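Local atomic coordinates of thrombospondin related anonymous protein (Plasmodium falciparum, PDB entry 4F1J), a protein that probably serves the malaria parasite as an adhesion protein of the cell membrane, here represented by its magnesium-binding von Willebrand factor A domain. Residues N115-I120 with K145-G150. Numbering follows the deposited sequence.
Sequences NQLVVI and KIAVFG
The flat groups that meet between Gln116-Ile120 and Lys145-Phe149 are peptide units, edge to edge in two parallel strands; the one aromatic ring, that of Phe149, stands off one sheet face and packs edge-to-face with Phe191 of helix 184-200. On that face Ala147 CB touches both Leu117 CD1 (4.4 Å) and Val119 CG2 (4.3 Å), which approach together from the neighbouring strand, beneath Val195 of the same helix. Leu117 chi2 (61°) turns CD1 toward the neighbouring strand, 3.6 Å from Lys145 O. The opposite face carries Val118, Ile120, Ile146 and Val148. Here Ile120 does most of the bridging: chi2 (151°) carries its CD1 to 3.8 Å from Ile146 CG2 and 3.9 Å from Val148 CG2. Helix 94-106 touches both Val118 and Ile120 on this side. A bound magnesium ion lies about 10 Å from the Ile120 side chain.

Along the shared edge, five nearly straight N-H...O bonds join the strands, from Lys145 N to Gln116 O at 3.0 Å through to Phe149 N on Ile120 O at 2.8 Å. Val118 bonds to Lys145 and Ala147, either side of Ile146, and Ile120 to Ala147 and Phe149, either side of Val148. CA-H...O contacts supplement the ladder, as from Leu117 CA to Lys145 O. The polar ends lead away from the partner strand: Lys145 NZ bonds to Glu198 O, Gln116 OE1 to Tyr11 OH.

With helix 129-141 the pair forms a beta-alpha-beta unit of the Rossmann-like A domain. Backbone polar groups on the facing edges satisfy one another, so this buried pair can carry two largely apolar faces, one bearing the Phe149 ring.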
ATOM      1  N   ASN A 115      -9.652  -2.502  12.149  1.00 12.77           N
ATOM      2  CA  ASN A 115      -9.439  -1.296  11.373  1.00 13.46           C
ATOM      3  C   ASN A 115      -9.044  -1.743   9.960  1.00 12.20           C
ATOM      4  O   ASN A 115      -8.396  -2.772   9.803  1.00 11.44           O
ATOM      5  CB  ASN A 115      -8.306  -0.437  11.944  1.00 14.41           C
ATOM      6  CG  ASN A 115      -8.635   0.175  13.294  1.00 19.70           C
ATOM      7  OD1 ASN A 115      -9.707   0.739  13.478  1.00 24.44           O
ATOM      8  ND2 ASN A 115      -7.689   0.082  14.248  1.00 24.70           N
ATOM      9  N   GLN A 116      -9.509  -1.016   8.953  1.00 11.07           N
ATOM     10  CA  GLN A 116      -9.193  -1.334   7.559  1.00  9.77           C
ATOM     11  C   GLN A 116      -8.311  -0.224   7.008  1.00  9.60           C
ATOM     12  O   GLN A 116      -8.708   0.949   7.012  1.00  9.64           O
ATOM     13  CB  GLN A 116     -10.470  -1.457   6.727  1.00  9.54           C
ATOM     14  CG  GLN A 116     -11.478  -2.467   7.274  1.00  8.98           C
ATOM     15  CD  GLN A 116     -10.978  -3.878   7.148  1.00  9.58           C
ATOM     16  OE1 GLN A 116     -10.578  -4.280   6.070  1.00 11.08           O
ATOM     17  NE2 GLN A 116     -10.999  -4.654   8.245  1.00  8.94           N
ATOM     18  N   LEU A 117      -7.110  -0.602   6.565  1.00  8.96           N
ATOM     19  CA  LEU A 117      -6.079   0.338   6.113  1.00  8.45           C
ATOM     20  C   LEU A 117      -5.533  -0.110   4.767  1.00  8.37           C
ATOM     21  O   LEU A 117      -5.091  -1.243   4.622  1.00  8.91           O
ATOM     22  CB  LEU A 117      -4.921   0.408   7.119  1.00  8.14           C
ATOM     23  CG  LEU A 117      -3.669   1.186   6.723  1.00  9.01           C
ATOM     24  CD1 LEU A 117      -3.964   2.698   6.457  1.00  8.91           C
ATOM     25  CD2 LEU A 117      -2.577   1.002   7.801  1.00  9.24           C
ATOM     26  N   VAL A 118      -5.516   0.807   3.808  1.00  8.00           N
ATOM     27  CA  VAL A 118      -4.872   0.597   2.525  1.00  7.48           C
ATOM     28  C   VAL A 118      -3.564   1.389   2.537  1.00  7.34           C
ATOM     29  O   VAL A 118      -3.539   2.565   2.915  1.00  8.24           O
ATOM     30  CB  VAL A 118      -5.780   1.077   1.343  1.00  8.14           C
ATOM     31  CG1 VAL A 118      -4.990   1.153   0.010  1.00  7.45           C
ATOM     32  CG2 VAL A 118      -6.968   0.183   1.143  1.00  7.05           C
ATOM     33  N   VAL A 119      -2.466   0.747   2.146  1.00  7.38           N
ATOM     34  CA  VAL A 119      -1.201   1.456   1.970  1.00  7.15           C
ATOM     35  C   VAL A 119      -0.723   1.252   0.550  1.00  7.77           C
ATOM     36  O   VAL A 119      -0.515   0.101   0.111  1.00  6.82           O
ATOM     37  CB  VAL A 119      -0.132   0.984   2.932  1.00  7.95           C
ATOM     38  CG1 VAL A 119       1.156   1.742   2.661  1.00  8.11           C
ATOM     39  CG2 VAL A 119      -0.596   1.225   4.377  1.00  9.19           C
ATOM     40  N   ILE A 120      -0.631   2.371  -0.174  1.00  7.13           N
ATOM     41  CA  ILE A 120      -0.240   2.387  -1.584  1.00  6.99           C
ATOM     42  C   ILE A 120       1.239   2.812  -1.685  1.00  6.88           C
ATOM     43  O   ILE A 120       1.622   3.845  -1.147  1.00  8.06           O
ATOM     44  CB  ILE A 120      -1.116   3.375  -2.389  1.00  7.20           C
ATOM     45  CG1 ILE A 120      -2.559   2.884  -2.507  1.00  6.33           C
ATOM     46  CG2 ILE A 120      -0.510   3.580  -3.771  1.00  6.73           C
ATOM     47  CD1 ILE A 120      -3.622   4.026  -2.624  1.00  7.56           C
ATOM     48  N   LYS A 145      -9.285   3.618   5.842  1.00 10.92           N
ATOM     49  CA  LYS A 145      -8.315   4.679   5.766  1.00 12.25           C
ATOM     50  C   LYS A 145      -7.302   4.324   4.667  1.00 10.61           C
ATOM     51  O   LYS A 145      -6.971   3.156   4.493  1.00  9.86           O
ATOM     52  CB  LYS A 145      -7.613   4.887   7.107  1.00 13.69           C
ATOM     53  CG  LYS A 145      -8.500   5.619   8.099  1.00 15.24           C
ATOM     54  CD  LYS A 145      -7.771   6.129   9.324  1.00 17.21           C
ATOM     55  CE  LYS A 145      -8.720   6.995  10.180  1.00 20.18           C
ATOM     56  NZ  LYS A 145      -8.327   7.119  11.626  1.00 24.05           N
ATOM     57  N   ILE A 146      -6.820   5.345   3.974  1.00 10.11           N
ATOM     58  CA  ILE A 146      -5.895   5.161   2.852  1.00  8.91           C
ATOM     59  C   ILE A 146      -4.641   5.979   3.092  1.00  8.80           C
ATOM     60  O   ILE A 146      -4.723   7.155   3.424  1.00  9.26           O
ATOM     61  CB  ILE A 146      -6.545   5.584   1.513  1.00  9.24           C
ATOM     62  CG1 ILE A 146      -7.867   4.795   1.267  1.00  9.21           C
ATOM     63  CG2 ILE A 146      -5.521   5.407   0.343  1.00  9.04           C
ATOM     64  CD1 ILE A 146      -8.663   5.256   0.008  1.00  9.61           C
ATOM     65  N   ALA A 147      -3.478   5.339   2.953  1.00  7.93           N
ATOM     66  CA  ALA A 147      -2.179   6.002   3.060  1.00  7.76           C
ATOM     67  C   ALA A 147      -1.426   5.828   1.755  1.00  7.62           C
ATOM     68  O   ALA A 147      -1.591   4.819   1.092  1.00  7.29           O
ATOM     69  CB  ALA A 147      -1.370   5.431   4.237  1.00  8.25           C
ATOM     70  N   VAL A 148      -0.594   6.804   1.407  1.00  6.72           N
ATOM     71  CA  VAL A 148       0.191   6.751   0.185  1.00  7.51           C
ATOM     72  C   VAL A 148       1.651   7.123   0.440  1.00  7.45           C
ATOM     73  O   VAL A 148       1.967   8.148   1.056  1.00  9.36           O
ATOM     74  CB  VAL A 148      -0.361   7.690  -0.916  1.00  6.32           C
ATOM     75  CG1 VAL A 148       0.574   7.700  -2.133  1.00  9.54           C
ATOM     76  CG2 VAL A 148      -1.790   7.274  -1.352  1.00  5.91           C
ATOM     77  N   PHE A 149       2.538   6.300  -0.091  1.00  8.08           N
ATOM     78  CA  PHE A 149       3.985   6.548  -0.064  1.00  8.46           C
ATOM     79  C   PHE A 149       4.400   6.748  -1.519  1.00  8.94           C
ATOM     80  O   PHE A 149       4.425   5.795  -2.302  1.00  8.90           O
ATOM     81  CB  PHE A 149       4.698   5.348   0.566  1.00  9.20           C
ATOM     82  CG  PHE A 149       6.189   5.539   0.791  1.00  9.32           C
ATOM     83  CD1 PHE A 149       7.097   5.225  -0.214  1.00  9.04           C
ATOM     84  CD2 PHE A 149       6.676   5.985   2.017  1.00 10.29           C
ATOM     85  CE1 PHE A 149       8.464   5.355  -0.016  1.00  9.99           C
ATOM     86  CE2 PHE A 149       8.053   6.133   2.218  1.00 11.88           C
ATOM     87  CZ  PHE A 149       8.937   5.810   1.217  1.00 11.07           C
ATOM     88  N   GLY A 150       4.719   7.991  -1.871  1.00  9.45           N
ATOM     89  CA  GLY A 150       5.079   8.355  -3.239  1.00 10.10           C
ATOM     90  C   GLY A 150       6.570   8.322  -3.455  1.00 10.15           C
ATOM     91  O   GLY A 150       7.342   8.688  -2.572  1.00 10.19           O
TER